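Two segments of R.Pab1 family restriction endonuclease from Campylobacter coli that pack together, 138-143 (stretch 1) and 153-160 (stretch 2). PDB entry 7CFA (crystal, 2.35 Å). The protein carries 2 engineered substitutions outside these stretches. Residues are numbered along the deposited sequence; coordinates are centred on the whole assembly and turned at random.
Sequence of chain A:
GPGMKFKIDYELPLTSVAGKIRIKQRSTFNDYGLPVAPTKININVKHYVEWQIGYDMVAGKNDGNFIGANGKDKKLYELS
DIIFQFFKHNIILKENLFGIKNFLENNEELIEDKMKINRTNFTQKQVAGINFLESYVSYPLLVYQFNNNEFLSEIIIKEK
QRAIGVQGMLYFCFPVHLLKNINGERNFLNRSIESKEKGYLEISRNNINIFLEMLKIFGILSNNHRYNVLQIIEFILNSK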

# COMPACT_ATOMS: atom_id res chain seq x y z
N SER A 138 0.15 -3.40 12.44
CA SER A 138 1.54 -2.97 12.45
C SER A 138 2.34 -3.78 11.44
O SER A 138 2.35 -5.01 11.48
CB SER A 138 2.15 -3.12 13.85
OG SER A 138 1.47 -2.30 14.78
N TYR A 139 3.01 -3.07 10.53
CA TYR A 139 3.81 -3.68 9.49
C TYR A 139 5.28 -3.45 9.77
O TYR A 139 5.70 -2.29 9.95
CB TYR A 139 3.46 -3.10 8.12
CG TYR A 139 2.02 -3.34 7.71
CD1 TYR A 139 1.01 -2.48 8.12
CD2 TYR A 139 1.68 -4.42 6.91
CE1 TYR A 139 -0.30 -2.70 7.75
CE2 TYR A 139 0.37 -4.64 6.53
CZ TYR A 139 -0.62 -3.78 6.95
OH TYR A 139 -1.92 -3.99 6.58
N PRO A 140 6.09 -4.50 9.84
CA PRO A 140 7.52 -4.31 10.06
C PRO A 140 8.24 -3.92 8.78
O PRO A 140 7.80 -4.22 7.67
CB PRO A 140 7.98 -5.69 10.54
CG PRO A 140 7.07 -6.63 9.84
CD PRO A 140 5.73 -5.92 9.74
N LEU A 141 9.35 -3.22 8.96
CA LEU A 141 10.26 -2.96 7.86
C LEU A 141 11.68 -3.17 8.34
O LEU A 141 12.02 -2.81 9.47
CB LEU A 141 10.08 -1.54 7.29
CG LEU A 141 10.32 -0.32 8.17
CD1 LEU A 141 11.74 0.19 8.02
CD2 LEU A 141 9.31 0.77 7.85
N LEU A 142 12.50 -3.79 7.50
CA LEU A 142 13.90 -4.05 7.80
C LEU A 142 14.76 -3.13 6.94
O LEU A 142 14.52 -3.00 5.73
CB LEU A 142 14.25 -5.51 7.54
CG LEU A 142 13.56 -6.55 8.42
CD1 LEU A 142 14.00 -7.95 8.03
CD2 LEU A 142 13.86 -6.28 9.89
N VAL A 143 15.74 -2.50 7.56
CA VAL A 143 16.69 -1.64 6.88
C VAL A 143 18.08 -2.24 7.03
O VAL A 143 18.51 -2.55 8.15
CB VAL A 143 16.66 -0.20 7.42
CG1 VAL A 143 17.81 0.61 6.84
CG2 VAL A 143 15.33 0.46 7.10
N SER A 153 19.25 -0.60 1.80
CA SER A 153 18.10 -1.30 1.26
C SER A 153 17.07 -1.47 2.36
O SER A 153 17.43 -1.71 3.52
CB SER A 153 18.48 -2.66 0.67
OG SER A 153 18.98 -3.53 1.67
N GLU A 154 15.80 -1.33 2.01
CA GLU A 154 14.71 -1.49 2.95
C GLU A 154 13.72 -2.53 2.43
O GLU A 154 13.37 -2.53 1.25
CB GLU A 154 14.00 -0.16 3.22
CG GLU A 154 13.63 0.63 1.99
CD GLU A 154 13.06 2.00 2.34
OE1 GLU A 154 12.97 2.31 3.54
OE2 GLU A 154 12.71 2.75 1.41
N ILE A 155 13.29 -3.41 3.33
CA ILE A 155 12.36 -4.48 3.00
C ILE A 155 11.02 -4.17 3.66
O ILE A 155 10.93 -4.13 4.89
CB ILE A 155 12.89 -5.85 3.44
CG1 ILE A 155 14.23 -6.13 2.75
CG2 ILE A 155 11.89 -6.94 3.13
CD1 ILE A 155 14.91 -7.39 3.21
N ILE A 156 10.00 -3.95 2.85
CA ILE A 156 8.65 -3.70 3.34
C ILE A 156 7.90 -5.02 3.40
O ILE A 156 7.88 -5.78 2.42
CB ILE A 156 7.92 -2.69 2.44
CG1 ILE A 156 8.72 -1.39 2.34
CG2 ILE A 156 6.52 -2.41 2.98
CD1 ILE A 156 8.99 -0.72 3.67
N ILE A 157 7.29 -5.30 4.54
CA ILE A 157 6.56 -6.55 4.76
C ILE A 157 5.07 -6.27 4.64
O ILE A 157 4.52 -5.46 5.40
CB ILE A 157 6.90 -7.16 6.13
CG1 ILE A 157 8.41 -7.37 6.27
CG2 ILE A 157 6.15 -8.46 6.34
CD1 ILE A 157 8.99 -8.32 5.24
N LYS A 158 4.41 -6.94 3.70
CA LYS A 158 2.97 -6.82 3.49
C LYS A 158 2.35 -8.21 3.46
O LYS A 158 3.05 -9.23 3.43
CB LYS A 158 2.65 -6.06 2.20
CG LYS A 158 3.04 -4.59 2.22
CD LYS A 158 2.21 -3.80 3.22
CE LYS A 158 2.60 -2.33 3.22
NZ LYS A 158 1.78 -1.52 4.16
N GLU A 159 1.02 -8.25 3.46
CA GLU A 159 0.31 -9.52 3.42
C GLU A 159 0.43 -10.15 2.04
O GLU A 159 0.45 -9.46 1.02
CB GLU A 159 -1.17 -9.33 3.76
CG GLU A 159 -1.44 -8.64 5.09
CD GLU A 159 -1.55 -7.13 4.94
OE1 GLU A 159 -1.12 -6.60 3.90
OE2 GLU A 159 -2.08 -6.48 5.87
N LYS A 160 0.51 -11.48 2.01
CA LYS A 160 0.47 -12.20 0.74
C LYS A 160 -0.92 -12.08 0.13
O LYS A 160 -1.93 -12.31 0.81
CB LYS A 160 0.83 -13.67 0.94
CG LYS A 160 2.30 -13.93 1.21
CD LYS A 160 2.58 -15.42 1.16
CE LYS A 160 4.03 -15.73 1.47
NZ LYS A 160 4.96 -15.04 0.53

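The two strands run antiparallel and bury 545 Å² between them. Ser 138 lies beyond reach of stretch 2, so the contact opens with Tyr 139, whose long aromatic side chain suits a place where the partners are charged. Its OH donates a hydrogen bond to Glu 159 OE2 at 2.6 Å, while Lys 158 NZ sits over one ring face, 3.9 Å from the ring centroid and 8° off the normal, a nearly ideal cation-pi arrangement.

Pro 140 has no amide hydrogen to give, but its carbonyl still accepts: Ile 157 N lies 3.4 Å from Pro 140 O, a weak hydrogen bond. The compact ring packs against the isoleucine, Pro 140 CG to Ile 157 CB at 3.8 Å.

Leu 141 pairs with Ile 156 without hydrogen bonds between them; instead Leu 141 CB meets Ile 156 CD1 at 3.9 Å. Leu 142 turns to the other face with Ile 155, and their backbones bond reciprocally: Leu 142 N to Ile 155 O, 3.1 Å, and Ile 155 N to Leu 142 O, 2.7 Å. Both leucines are buried against an isoleucine, where a purely apolar side chain fits.

Val 143, branched at CB and thus well suited to a strand, places CG2 4.1 Å from Glu 154 CB, a methylene carbon of that acidic side chain. Val 143 CA approaches Ser 153 O at 3.4 Å in a CA-H...O contact.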